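Cytochrome c-550-like protein (PDB 4LJI) is probably a low-potential cytochrome c that carries electrons on one covalently bound heme c and can partially replace cytochrome c-550 (PsbV) of photosystem II. Local coordinates at residues Ser63-Leu66 / Lys67-Lys70; Pro21-Asp24 / Arg25-Lys29; Lys40-Phe43 / Glu44-Lys48; Cys50-Gly53 / Gly54-Leu57. All coordinates share one frame; numbering follows the deposited sequence.

Contact 1 (Ser63-Leu66 / Lys67-Lys70); sequences SLSL and KDLK. With HEC (heme c), chain C.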
loop_
_atom_site.group_PDB
_atom_site.type_symbol
_atom_site.label_atom_id
_atom_site.label_comp_id
_atom_site.label_asym_id
_atom_site.label_seq_id
_atom_site.Cartn_x
_atom_site.Cartn_y
_atom_site.Cartn_z
ATOM N N SER A 63 3.680 -11.494 -10.981
ATOM C CA SER A 63 4.207 -11.138 -9.667
ATOM C C SER A 63 5.553 -10.414 -9.773
ATOM O O SER A 63 6.028 -10.144 -10.890
ATOM C CB SER A 63 4.386 -12.394 -8.807
ATOM O OG SER A 63 5.534 -13.108 -9.199
ATOM N N LEU A 64 6.170 -10.119 -8.624
ATOM C CA LEU A 64 7.500 -9.519 -8.607
ATOM C C LEU A 64 8.589 -10.567 -8.445
ATOM O O LEU A 64 9.733 -10.251 -8.093
ATOM C CB LEU A 64 7.621 -8.369 -7.591
ATOM C CG LEU A 64 6.533 -7.304 -7.664
ATOM C CD1 LEU A 64 6.805 -6.181 -6.638
ATOM C CD2 LEU A 64 6.333 -6.760 -9.089
ATOM N N SER A 65 8.245 -11.836 -8.709
ATOM C CA SER A 65 9.264 -12.879 -8.641
ATOM C C SER A 65 10.278 -12.669 -9.750
ATOM O O SER A 65 9.919 -12.081 -10.792
ATOM C CB SER A 65 8.677 -14.288 -8.763
ATOM O OG SER A 65 8.116 -14.539 -10.049
ATOM N N LEU A 66 11.517 -13.143 -9.570
ATOM C CA LEU A 66 12.538 -12.971 -10.616
ATOM C C LEU A 66 12.112 -13.664 -11.904
ATOM O O LEU A 66 12.336 -13.155 -12.994
ATOM C CB LEU A 66 13.912 -13.475 -10.171
ATOM C CG LEU A 66 15.031 -13.064 -11.125
ATOM C CD1 LEU A 66 15.091 -11.534 -11.252
ATOM C CD2 LEU A 66 16.383 -13.664 -10.703
ATOM N N LYS A 67 11.475 -14.829 -11.767
ATOM C CA LYS A 67 10.928 -15.533 -12.924
ATOM C C LYS A 67 9.956 -14.663 -13.731
ATOM O O LYS A 67 10.059 -14.561 -14.963
ATOM C CB LYS A 67 10.199 -16.822 -12.467
ATOM C CG LYS A 67 9.249 -17.359 -13.521
ATOM C CD LYS A 67 8.530 -18.654 -13.105
ATOM C CE LYS A 67 7.633 -19.101 -14.253
ATOM N NZ LYS A 67 6.832 -20.329 -13.957
ATOM N N ASP A 68 9.014 -14.020 -13.045
ATOM C CA ASP A 68 7.980 -13.244 -13.717
ATOM C C ASP A 68 8.591 -11.963 -14.314
ATOM O O ASP A 68 8.303 -11.597 -15.448
ATOM C CB ASP A 68 6.835 -12.938 -12.754
ATOM C CG ASP A 68 5.949 -14.166 -12.489
ATOM O OD1 ASP A 68 6.167 -15.234 -13.122
ATOM O OD2 ASP A 68 4.998 -14.060 -11.678
ATOM N N LEU A 69 9.475 -11.337 -13.559
ATOM C CA LEU A 69 10.180 -10.174 -14.070
ATOM C C LEU A 69 10.967 -10.492 -15.325
ATOM O O LEU A 69 10.902 -9.745 -16.313
ATOM C CB LEU A 69 11.115 -9.591 -13.004
ATOM C CG LEU A 69 10.376 -8.948 -11.814
ATOM C CD1 LEU A 69 11.382 -8.640 -10.700
ATOM C CD2 LEU A 69 9.598 -7.691 -12.253
ATOM N N LYS A 70 11.704 -11.602 -15.314
ATOM C CA LYS A 70 12.534 -11.932 -16.474
ATOM C C LYS A 70 11.713 -12.348 -17.696
ATOM O O LYS A 70 12.228 -12.316 -18.824
ATOM C CB LYS A 70 13.560 -13.010 -16.141
ATOM C CG LYS A 70 14.607 -12.584 -15.150
ATOM C CD LYS A 70 15.727 -13.619 -15.044
ATOM C CE LYS A 70 16.954 -13.246 -15.892
ATOM N NZ LYS A 70 17.844 -12.258 -15.197
HETATM FE FE HEC C . 2.582 -2.924 -9.661
HETATM C CHA HEC C . 2.836 -5.206 -12.239
HETATM C CHB HEC C . 6.012 -2.567 -9.605
HETATM C CHC HEC C . 2.323 -0.374 -7.251
HETATM C CHD HEC C . -0.698 -3.588 -9.321
HETATM N NA HEC C . 4.119 -3.740 -10.650
HETATM C C1A HEC C . 3.983 -4.631 -11.715
HETATM C C2A HEC C . 5.310 -4.960 -12.195
HETATM C C3A HEC C . 6.180 -4.227 -11.448
HETATM C C4A HEC C . 5.472 -3.443 -10.528
HETATM C CMA HEC C . 7.678 -4.210 -11.603
HETATM C CAA HEC C . 5.681 -5.942 -13.307
HETATM C CBA HEC C . 5.772 -7.388 -12.757
HETATM C CGA HEC C . 6.156 -8.421 -13.789
HETATM O O1A HEC C . 6.473 -8.101 -14.969
HETATM O O2A HEC C . 6.171 -9.650 -13.452
HETATM N NB HEC C . 3.903 -1.705 -8.601
HETATM C C1B HEC C . 5.237 -1.713 -8.787
HETATM C C2B HEC C . 5.819 -0.759 -7.927
HETATM C C3B HEC C . 4.817 -0.088 -7.271
HETATM C C4B HEC C . 3.577 -0.749 -7.713
HETATM C CMB HEC C . 7.299 -0.460 -7.835
HETATM C CAB HEC C . 4.935 0.999 -6.269
HETATM C CBB HEC C . 5.416 2.171 -6.831
HETATM N NC HEC C . 1.086 -2.127 -8.486
HETATM C C1C HEC C . 1.194 -1.086 -7.601
HETATM C C2C HEC C . -0.041 -0.969 -6.951
HETATM C C3C HEC C . -0.909 -1.862 -7.525
HETATM C C4C HEC C . -0.200 -2.598 -8.515
HETATM C CMC HEC C . -0.353 0.025 -5.841
HETATM C CAC HEC C . -2.323 -2.076 -7.085
HETATM C CBC HEC C . -3.237 -1.083 -7.172
HETATM N ND HEC C . 1.347 -4.153 -10.587
HETATM C C1D HEC C . 0.032 -4.221 -10.333
HETATM C C2D HEC C . -0.606 -5.137 -11.279
HETATM C C3D HEC C . 0.366 -5.607 -12.084
HETATM C C4D HEC C . 1.600 -4.987 -11.626
HETATM C CMD HEC C . -2.078 -5.500 -11.315
HETATM C CAD HEC C . 0.187 -6.557 -13.238
HETATM C CBD HEC C . 0.178 -5.696 -14.518
HETATM C CGD HEC C . -0.154 -6.183 -15.917
HETATM O O1D HEC C . 0.241 -7.291 -16.371
HETATM O O2D HEC C . -0.827 -5.419 -16.652
#
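D68 reaches back from the first turn of helix 66-70 and grips S63 in the loop before it. Its CB lies between S65 OG and the heme propionate oxygen O2A, 3.4 Å from each. Further out, CG sits 3.3 Å from S65 OG, OD1 has that same S65 OG as its nearest partner across the contact at 3.7 Å, and the tip oxygen OD2 accepts two bonds from one residue. S63 OG donates to OD2 over 2.7 Å, coming from above the carboxylate plane, while S63 N donates to OD2 over 3.0 Å from the anti side. With CG anti to the carbonyl carbon (chi1 -75°), the carboxylate leans back over the start of its own helix.

S65 is the N-cap of that helix: its OG takes the N-H of D68 at 3.2 Å, and its carbonyl O receives L69 N at 2.9 Å, almost straight. S63 OG also accepts from S65 N, forming an ST turn that leads into the cap. An alanine in place of D68 would probably leave both S63 donors without their acceptor and let the loop beside the propionate shift. L64 points away from the helix and lays CD2 on the heme, 3.5 Å from ring carbon C3A. L69 sets its CD2 against the propionate arm and its CD1 near L64 O, whose hydrogen-bond donor is W131 NE1.

Contact 2 (Pro21-Asp24 / Arg25-Lys29); sequences PVND and RGETK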
loop_
_atom_site.group_PDB
_atom_site.type_symbol
_atom_site.label_atom_id
_atom_site.label_comp_id
_atom_site.label_asym_id
_atom_site.label_seq_id
_atom_site.Cartn_x
_atom_site.Cartn_y
_atom_site.Cartn_z
ATOM N N PRO A 21 22.267 -5.389 -11.996
ATOM C CA PRO A 21 22.237 -5.146 -13.439
ATOM C C PRO A 21 21.552 -3.841 -13.752
ATOM O O PRO A 21 20.354 -3.668 -13.475
ATOM C CB PRO A 21 21.387 -6.298 -13.963
ATOM C CG PRO A 21 21.604 -7.374 -13.008
ATOM C CD PRO A 21 21.762 -6.730 -11.657
ATOM N N VAL A 22 22.285 -2.936 -14.357
ATOM C CA VAL A 22 21.715 -1.644 -14.639
ATOM C C VAL A 22 21.069 -1.638 -16.030
ATOM O O VAL A 22 20.087 -0.942 -16.255
ATOM C CB VAL A 22 22.773 -0.527 -14.418
ATOM C CG1 VAL A 22 23.704 -0.415 -15.614
ATOM C CG2 VAL A 22 22.116 0.794 -14.067
ATOM N N ASN A 23 21.579 -2.466 -16.941
ATOM C CA ASN A 23 20.983 -2.632 -18.267
ATOM C C ASN A 23 21.247 -4.007 -18.853
ATOM O O ASN A 23 21.926 -4.830 -18.240
ATOM C CB ASN A 23 21.455 -1.562 -19.237
ATOM C CG ASN A 23 22.968 -1.559 -19.413
ATOM O OD1 ASN A 23 23.621 -2.601 -19.345
ATOM N ND2 ASN A 23 23.533 -0.375 -19.606
ATOM N N ASP A 24 20.753 -4.245 -20.065
ATOM C CA ASP A 24 20.857 -5.584 -20.645
ATOM C C ASP A 24 22.242 -5.972 -21.193
ATOM O O ASP A 24 22.452 -7.125 -21.557
ATOM C CB ASP A 24 19.758 -5.832 -21.691
ATOM C CG ASP A 24 19.566 -4.663 -22.642
ATOM O OD1 ASP A 24 20.508 -3.863 -22.835
ATOM O OD2 ASP A 24 18.456 -4.552 -23.206
ATOM N N ARG A 25 23.185 -5.032 -21.232
ATOM C CA ARG A 25 24.511 -5.328 -21.781
ATOM C C ARG A 25 25.583 -5.602 -20.721
ATOM O O ARG A 25 26.745 -5.206 -20.879
ATOM C CB ARG A 25 24.973 -4.236 -22.759
ATOM C CG ARG A 25 25.142 -2.859 -22.147
ATOM C CD ARG A 25 25.491 -1.806 -23.201
ATOM N NE ARG A 25 25.225 -0.457 -22.705
ATOM C CZ ARG A 25 24.018 0.106 -22.691
ATOM N NH1 ARG A 25 22.967 -0.561 -23.157
ATOM N NH2 ARG A 25 23.856 1.333 -22.213
ATOM N N GLY A 26 25.187 -6.285 -19.649
ATOM C CA GLY A 26 26.128 -6.788 -18.660
ATOM C C GLY A 26 26.653 -5.793 -17.638
ATOM O O GLY A 26 27.462 -6.150 -16.779
ATOM N N GLU A 27 26.201 -4.546 -17.716
ATOM C CA GLU A 27 26.707 -3.512 -16.817
ATOM C C GLU A 27 25.961 -3.488 -15.485
ATOM O O GLU A 27 24.742 -3.627 -15.448
ATOM C CB GLU A 27 26.629 -2.145 -17.491
ATOM C CG GLU A 27 27.497 -2.040 -18.730
ATOM C CD GLU A 27 27.302 -0.730 -19.461
ATOM O OE1 GLU A 27 26.242 -0.092 -19.252
ATOM O OE2 GLU A 27 28.205 -0.339 -20.238
ATOM N N THR A 28 26.707 -3.310 -14.399
ATOM C CA THR A 28 26.121 -3.223 -13.075
ATOM C C THR A 28 26.334 -1.854 -12.438
ATOM O O THR A 28 27.234 -1.128 -12.785
ATOM C CB THR A 28 26.708 -4.285 -12.124
ATOM O OG1 THR A 28 28.112 -4.049 -11.965
ATOM C CG2 THR A 28 26.497 -5.690 -12.684
ATOM N N LYS A 29 25.477 -1.526 -11.488
ATOM C CA LYS A 29 25.602 -0.314 -10.703
ATOM C C LYS A 29 25.728 -0.695 -9.242
ATOM O O LYS A 29 25.083 -1.657 -8.775
ATOM C CB LYS A 29 24.361 0.563 -10.905
ATOM C CG LYS A 29 24.249 1.792 -10.004
ATOM C CD LYS A 29 23.393 2.837 -10.680
ATOM C CE LYS A 29 22.962 3.957 -9.736
ATOM N NZ LYS A 29 23.984 4.261 -8.714
#
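N23 carries its CG between its own backbone N and carbonyl carbon (chi1 59°), and this swings the amide inward across the loop toward R25 and E27. R25 has the same first torsion (chi1 63°) followed by an extended chain to NE, which brings its guanidinium under that amide. N23 ND2 stands over the centre of the guanidinium, 3.1 Å above its plane, the two flat groups being turned 33° from each other. The two ends of the amide have separate tasks. OD1 accepts R25 N at 3.1 Å from above its carbonyl plane, a bent bond that closes an Asx turn, whereas ND2 donates to E27 OE1 at 2.7 Å. E27 OE1 lies close to the amide plane of N23, but the donor meets the carboxylate from above.

The loop joins strands 17-21 and 28-32 as a β-hairpin. V22 N donates to E27 O over 2.8 Å, next to the antiparallel non-hydrogen-bonded pair P21 and T28. G26 turns the chain with positive phi. V22 leans on the returning strand, with CG1 over E27 O and CG2 3.9 Å from K29 CB. An alanine at N23 would probably leave R25 N and E27 OE1 without these partners and free the guanidinium to turn.

R25 NE and E27 OE1 form a long ion pair at 3.6 Å, with the oxygen well out of the guanidinium plane. Attraction there is therefore one of charge alone, and the directed side-chain bonds come from the neutral amide, to the backbone N of R25 and the carboxylate of E27, beside the V22-E27 backbone bond.

Contact 3 (Lys40-Phe43 / Glu44-Lys48); sequences KRLF and EENCK. With HEC (heme c), chain C.
C47 CB meets the ring of F43 in an off-centre CH-pi contact, 4.1 Å from the ring centroid, and its SG lies obliquely beside the same ring. That sulfur is bonded to heme CAB, the first thioether of the cytochrome c CXXCH motif. F43 has its CG anti to the backbone N (chi1 178°), which sets the ring along the helix toward the cysteine four residues on.

Around this pair the last turn of helix 33-46 winds down. F43 O accepts C47 N at 2.9 Å. L42 O takes a bond from the side chain of N46, whose ND2 lies 3.0 Å away in the carbonyl plane, on a lone pair; the backbone N-H of N46 adds a weak one. N46 OD1 is held by W108 NE1, so the amide is fixed at both ends. One turn back, K40 NZ and E44 OE1 make a salt bridge at 3.5 Å.

F43 faces helix 111-127, where its ring meets that of F120 at about 45° and touches L117, while L64 from a loop closes in on it. L42 packs on Q113 and T116 of the same helix.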
loop_
_atom_site.group_PDB
_atom_site.type_symbol
_atom_site.label_atom_id
_atom_site.label_comp_id
_atom_site.label_asym_id
_atom_site.label_seq_id
_atom_site.Cartn_x
_atom_site.Cartn_y
_atom_site.Cartn_z
ATOM N N LYS A 40 13.414 0.170 0.057
ATOM C CA LYS A 40 12.430 -0.615 0.843
ATOM C C LYS A 40 11.360 0.304 1.404
ATOM O O LYS A 40 10.167 0.047 1.262
ATOM C CB LYS A 40 13.113 -1.353 1.994
ATOM C CG LYS A 40 12.143 -1.995 2.992
ATOM C CD LYS A 40 12.910 -2.553 4.185
ATOM C CE LYS A 40 11.993 -3.182 5.213
ATOM N NZ LYS A 40 11.370 -4.358 4.584
ATOM N N ARG A 41 11.797 1.409 1.995
ATOM C CA ARG A 41 10.849 2.378 2.529
ATOM C C ARG A 41 9.906 2.909 1.443
ATOM O O ARG A 41 8.708 3.050 1.663
ATOM C CB ARG A 41 11.615 3.505 3.218
ATOM C CG ARG A 41 10.756 4.570 3.862
ATOM C CD ARG A 41 11.574 5.218 4.944
ATOM N NE ARG A 41 12.305 4.212 5.715
ATOM C CZ ARG A 41 11.925 3.761 6.907
ATOM N NH1 ARG A 41 10.828 4.241 7.477
ATOM N NH2 ARG A 41 12.653 2.846 7.535
ATOM N N LEU A 42 10.440 3.222 0.263
ATOM C CA LEU A 42 9.587 3.641 -0.836
ATOM C C LEU A 42 8.605 2.566 -1.258
ATOM O O LEU A 42 7.478 2.855 -1.617
ATOM C CB LEU A 42 10.434 4.058 -2.062
ATOM C CG LEU A 42 11.115 5.380 -1.866
ATOM C CD1 LEU A 42 12.093 5.614 -3.039
ATOM C CD2 LEU A 42 10.062 6.508 -1.805
ATOM N N PHE A 43 9.033 1.309 -1.223
ATOM C CA PHE A 43 8.146 0.235 -1.600
ATOM C C PHE A 43 7.015 0.122 -0.562
ATOM O O PHE A 43 5.855 -0.030 -0.909
ATOM C CB PHE A 43 8.948 -1.054 -1.699
ATOM C CG PHE A 43 8.134 -2.272 -2.052
ATOM C CD1 PHE A 43 7.896 -2.616 -3.363
ATOM C CD2 PHE A 43 7.622 -3.080 -1.041
ATOM C CE1 PHE A 43 7.173 -3.750 -3.674
ATOM C CE2 PHE A 43 6.919 -4.228 -1.367
ATOM C CZ PHE A 43 6.670 -4.516 -2.688
ATOM N N GLU A 44 7.394 0.153 0.711
ATOM C CA GLU A 44 6.416 0.024 1.794
ATOM C C GLU A 44 5.394 1.140 1.744
ATOM O O GLU A 44 4.247 0.932 2.135
ATOM C CB GLU A 44 7.117 0.072 3.145
ATOM C CG GLU A 44 8.011 -1.109 3.386
ATOM C CD GLU A 44 8.727 -1.010 4.708
ATOM O OE1 GLU A 44 8.841 -2.051 5.380
ATOM O OE2 GLU A 44 9.151 0.115 5.074
ATOM N N GLU A 45 5.797 2.318 1.262
ATOM C CA GLU A 45 4.896 3.469 1.272
ATOM C C GLU A 45 3.987 3.551 0.057
ATOM O O GLU A 45 2.868 4.077 0.138
ATOM C CB GLU A 45 5.669 4.788 1.470
ATOM C CG GLU A 45 6.539 4.865 2.757
ATOM C CD GLU A 45 5.792 4.624 4.085
ATOM O OE1 GLU A 45 4.534 4.634 4.122
ATOM O OE2 GLU A 45 6.487 4.429 5.113
ATOM N N ASN A 46 4.435 2.992 -1.060
ATOM C CA ASN A 46 3.784 3.244 -2.338
ATOM C C ASN A 46 3.232 2.035 -3.052
ATOM O O ASN A 46 2.451 2.196 -4.002
ATOM C CB ASN A 46 4.747 3.972 -3.290
ATOM C CG ASN A 46 5.100 5.349 -2.797
ATOM O OD1 ASN A 46 4.240 6.242 -2.774
ATOM N ND2 ASN A 46 6.347 5.539 -2.364
ATOM N N CYS A 47 3.694 0.850 -2.665
ATOM C CA CYS A 47 3.478 -0.338 -3.489
ATOM C C CYS A 47 2.912 -1.528 -2.727
ATOM O O CYS A 47 2.466 -2.512 -3.335
ATOM C CB CYS A 47 4.799 -0.790 -4.170
ATOM S SG CYS A 47 5.725 0.570 -4.865
ATOM N N LYS A 48 2.976 -1.463 -1.403
ATOM C CA LYS A 48 2.718 -2.645 -0.573
ATOM C C LYS A 48 1.267 -3.143 -0.555
ATOM O O LYS A 48 1.032 -4.299 -0.254
ATOM C CB LYS A 48 3.238 -2.432 0.862
ATOM C CG LYS A 48 3.390 -3.694 1.667
ATOM C CD LYS A 48 4.122 -3.364 2.949
ATOM C CE LYS A 48 4.030 -4.503 3.940
ATOM N NZ LYS A 48 4.926 -4.209 5.082
HETATM FE FE HEC C . 2.582 -2.924 -9.661
HETATM C CHA HEC C . 2.836 -5.206 -12.239
HETATM C CHB HEC C . 6.012 -2.567 -9.605
HETATM C CHC HEC C . 2.323 -0.374 -7.251
HETATM C CHD HEC C . -0.698 -3.588 -9.321
HETATM N NA HEC C . 4.119 -3.740 -10.650
HETATM C C1A HEC C . 3.983 -4.631 -11.715
HETATM C C2A HEC C . 5.310 -4.960 -12.195
HETATM C C3A HEC C . 6.180 -4.227 -11.448
HETATM C C4A HEC C . 5.472 -3.443 -10.528
HETATM C CMA HEC C . 7.678 -4.210 -11.603
HETATM C CAA HEC C . 5.681 -5.942 -13.307
HETATM C CBA HEC C . 5.772 -7.388 -12.757
HETATM C CGA HEC C . 6.156 -8.421 -13.789
HETATM O O1A HEC C . 6.473 -8.101 -14.969
HETATM O O2A HEC C . 6.171 -9.650 -13.452
HETATM N NB HEC C . 3.903 -1.705 -8.601
HETATM C C1B HEC C . 5.237 -1.713 -8.787
HETATM C C2B HEC C . 5.819 -0.759 -7.927
HETATM C C3B HEC C . 4.817 -0.088 -7.271
HETATM C C4B HEC C . 3.577 -0.749 -7.713
HETATM C CMB HEC C . 7.299 -0.460 -7.835
HETATM C CAB HEC C . 4.935 0.999 -6.269
HETATM C CBB HEC C . 5.416 2.171 -6.831
HETATM N NC HEC C . 1.086 -2.127 -8.486
HETATM C C1C HEC C . 1.194 -1.086 -7.601
HETATM C C2C HEC C . -0.041 -0.969 -6.951
HETATM C C3C HEC C . -0.909 -1.862 -7.525
HETATM C C4C HEC C . -0.200 -2.598 -8.515
HETATM C CMC HEC C . -0.353 0.025 -5.841
HETATM C CAC HEC C . -2.323 -2.076 -7.085
HETATM C CBC HEC C . -3.237 -1.083 -7.172
HETATM N ND HEC C . 1.347 -4.153 -10.587
HETATM C C1D HEC C . 0.032 -4.221 -10.333
HETATM C C2D HEC C . -0.606 -5.137 -11.279
HETATM C C3D HEC C . 0.366 -5.607 -12.084
HETATM C C4D HEC C . 1.600 -4.987 -11.626
HETATM C CMD HEC C . -2.078 -5.500 -11.315
HETATM C CAD HEC C . 0.187 -6.557 -13.238
HETATM C CBD HEC C . 0.178 -5.696 -14.518
HETATM C CGD HEC C . -0.154 -6.183 -15.917
HETATM O O1D HEC C . 0.241 -7.291 -16.371
HETATM O O2D HEC C . -0.827 -5.419 -16.652
#

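Contact 4 (Cys50-Gly53 / Gly54-Leu57); sequences CHVG and GSTL. With HEC (heme c), chain C.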
loop_
_atom_site.group_PDB
_atom_site.type_symbol
_atom_site.label_atom_id
_atom_site.label_comp_id
_atom_site.label_asym_id
_atom_site.label_seq_id
_atom_site.Cartn_x
_atom_site.Cartn_y
_atom_site.Cartn_z
ATOM N N CYS A 50 -0.563 -3.763 -3.014
ATOM C CA CYS A 50 -0.738 -4.727 -4.088
ATOM C C CYS A 50 0.364 -5.748 -4.191
ATOM O O CYS A 50 0.190 -6.807 -4.798
ATOM C CB CYS A 50 -0.902 -3.984 -5.436
ATOM S SG CYS A 50 -2.445 -2.952 -5.446
ATOM N N HIS A 51 1.522 -5.414 -3.632
ATOM C CA HIS A 51 2.722 -6.222 -3.939
ATOM C C HIS A 51 3.377 -6.723 -2.687
ATOM O O HIS A 51 4.550 -7.097 -2.701
ATOM C CB HIS A 51 3.755 -5.427 -4.758
ATOM C CG HIS A 51 3.336 -5.162 -6.161
ATOM N ND1 HIS A 51 3.116 -6.172 -7.073
ATOM C CD2 HIS A 51 3.166 -4.005 -6.831
ATOM C CE1 HIS A 51 2.833 -5.638 -8.254
ATOM N NE2 HIS A 51 2.825 -4.330 -8.112
ATOM N N VAL A 52 2.630 -6.730 -1.590
ATOM C CA VAL A 52 3.130 -7.340 -0.345
ATOM C C VAL A 52 3.832 -8.690 -0.565
ATOM O O VAL A 52 3.327 -9.571 -1.260
ATOM C CB VAL A 52 2.016 -7.468 0.740
ATOM C CG1 VAL A 52 0.964 -8.529 0.371
ATOM C CG2 VAL A 52 2.640 -7.820 2.108
ATOM N N GLY A 53 5.040 -8.787 -0.009
ATOM C CA GLY A 53 5.904 -9.953 -0.166
ATOM C C GLY A 53 6.275 -10.366 -1.570
ATOM O O GLY A 53 6.640 -11.534 -1.800
ATOM N N GLY A 54 6.202 -9.432 -2.517
ATOM C CA GLY A 54 6.529 -9.747 -3.895
ATOM C C GLY A 54 5.412 -10.358 -4.713
ATOM O O GLY A 54 5.591 -10.657 -5.893
ATOM N N SER A 55 4.253 -10.536 -4.092
ATOM C CA SER A 55 3.079 -10.963 -4.830
ATOM C C SER A 55 2.568 -9.840 -5.735
ATOM O O SER A 55 3.094 -8.718 -5.732
ATOM C CB SER A 55 1.966 -11.382 -3.859
ATOM O OG SER A 55 1.397 -10.229 -3.264
ATOM N N THR A 56 1.533 -10.156 -6.509
ATOM C CA THR A 56 0.717 -9.139 -7.154
ATOM C C THR A 56 -0.739 -9.493 -6.892
ATOM O O THR A 56 -1.283 -10.341 -7.569
ATOM C CB THR A 56 1.014 -9.055 -8.665
ATOM O OG1 THR A 56 2.374 -8.629 -8.849
ATOM C CG2 THR A 56 0.119 -8.015 -9.352
ATOM N N LEU A 57 -1.347 -8.833 -5.925
ATOM C CA LEU A 57 -2.674 -9.259 -5.460
ATOM C C LEU A 57 -3.754 -9.202 -6.562
ATOM O O LEU A 57 -4.545 -10.151 -6.700
ATOM C CB LEU A 57 -3.067 -8.482 -4.203
ATOM C CG LEU A 57 -2.159 -8.767 -2.990
ATOM C CD1 LEU A 57 -2.766 -8.193 -1.712
ATOM C CD2 LEU A 57 -1.908 -10.242 -2.808
HETATM FE FE HEC C . 2.582 -2.924 -9.661
HETATM C CHA HEC C . 2.836 -5.206 -12.239
HETATM C CHB HEC C . 6.012 -2.567 -9.605
HETATM C CHC HEC C . 2.323 -0.374 -7.251
HETATM C CHD HEC C . -0.698 -3.588 -9.321
HETATM N NA HEC C . 4.119 -3.740 -10.650
HETATM C C1A HEC C . 3.983 -4.631 -11.715
HETATM C C2A HEC C . 5.310 -4.960 -12.195
HETATM C C3A HEC C . 6.180 -4.227 -11.448
HETATM C C4A HEC C . 5.472 -3.443 -10.528
HETATM C CMA HEC C . 7.678 -4.210 -11.603
HETATM C CAA HEC C . 5.681 -5.942 -13.307
HETATM C CBA HEC C . 5.772 -7.388 -12.757
HETATM C CGA HEC C . 6.156 -8.421 -13.789
HETATM O O1A HEC C . 6.473 -8.101 -14.969
HETATM O O2A HEC C . 6.171 -9.650 -13.452
HETATM N NB HEC C . 3.903 -1.705 -8.601
HETATM C C1B HEC C . 5.237 -1.713 -8.787
HETATM C C2B HEC C . 5.819 -0.759 -7.927
HETATM C C3B HEC C . 4.817 -0.088 -7.271
HETATM C C4B HEC C . 3.577 -0.749 -7.713
HETATM C CMB HEC C . 7.299 -0.460 -7.835
HETATM C CAB HEC C . 4.935 0.999 -6.269
HETATM C CBB HEC C . 5.416 2.171 -6.831
HETATM N NC HEC C . 1.086 -2.127 -8.486
HETATM C C1C HEC C . 1.194 -1.086 -7.601
HETATM C C2C HEC C . -0.041 -0.969 -6.951
HETATM C C3C HEC C . -0.909 -1.862 -7.525
HETATM C C4C HEC C . -0.200 -2.598 -8.515
HETATM C CMC HEC C . -0.353 0.025 -5.841
HETATM C CAC HEC C . -2.323 -2.076 -7.085
HETATM C CBC HEC C . -3.237 -1.083 -7.172
HETATM N ND HEC C . 1.347 -4.153 -10.587
HETATM C C1D HEC C . 0.032 -4.221 -10.333
HETATM C C2D HEC C . -0.606 -5.137 -11.279
HETATM C C3D HEC C . 0.366 -5.607 -12.084
HETATM C C4D HEC C . 1.600 -4.987 -11.626
HETATM C CMD HEC C . -2.078 -5.500 -11.315
HETATM C CAD HEC C . 0.187 -6.557 -13.238
HETATM C CBD HEC C . 0.178 -5.696 -14.518
HETATM C CGD HEC C . -0.154 -6.183 -15.917
HETATM O O1D HEC C . 0.241 -7.291 -16.371
HETATM O O2D HEC C . -0.827 -5.419 -16.652
#
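H51 ND1 donates to S55 O over 2.9 Å, fixing the rotation of the ring whose NE2 binds the heme iron at 2.1 Å. S55 O lies in the imidazole plane, and the N-H arrives in the carbonyl plane on a lone pair. This second-shell bond would be expected to make the histidine a more electron-rich ligand. The second axial ligand is C101. T56 flanks the ring edge: its OG1, hydrogen-bonded to V62 O, stands 3.1 Å from H51 CE1, while CG2 lies 3.5 Å from heme C2D.

The carbonyls of C50, H51 and V52, at and just past the end of the CXXCH motif, are satisfied by the returning loop. C50 O receives L57 N at 2.8 Å, nearly straight, and H51 O takes G54 N. V52 O accepts twice from S55, through its hydroxyl in the carbonyl plane at 2.9 Å and through its backbone N from above that plane. S55 OG sits between its backbone N and carbonyl carbon (chi1 74°), which turns the hydroxyl back onto V52. The chain reverses at G53 and G54, both with positive phi; a β-carbon on G54 would clash with the carbonyl oxygen of G53. C50 SG forms the second thioether, to heme CAC.

V52 packs on W108 of the second subunit, and L57 on R102 there. The loop leads from helix 48-51 toward helix 66-70, with G53 hydrogen-bonded by its backbone to G132 near the C-terminal end and G54 to L64 just before helix 66-70.

From the N terminus, contact 2 comes first and closes the hairpin loop between strands 17-21 and 28-32, away from the heme; its centre is about 17 Å from that of contact 1. Helix 33-46 then ends in contact 3, and helix 48-51 runs into contact 4, which closes the loop behind the iron-binding histidine. Contact 1 follows at the start of helix 66-70. All four lie in series, so none nests or crosses. Contacts 1, 3 and 4 share the heme and touch one another: L64 touches both F43 and H51, which also meet directly. The second subunit borders contacts 3 and 4.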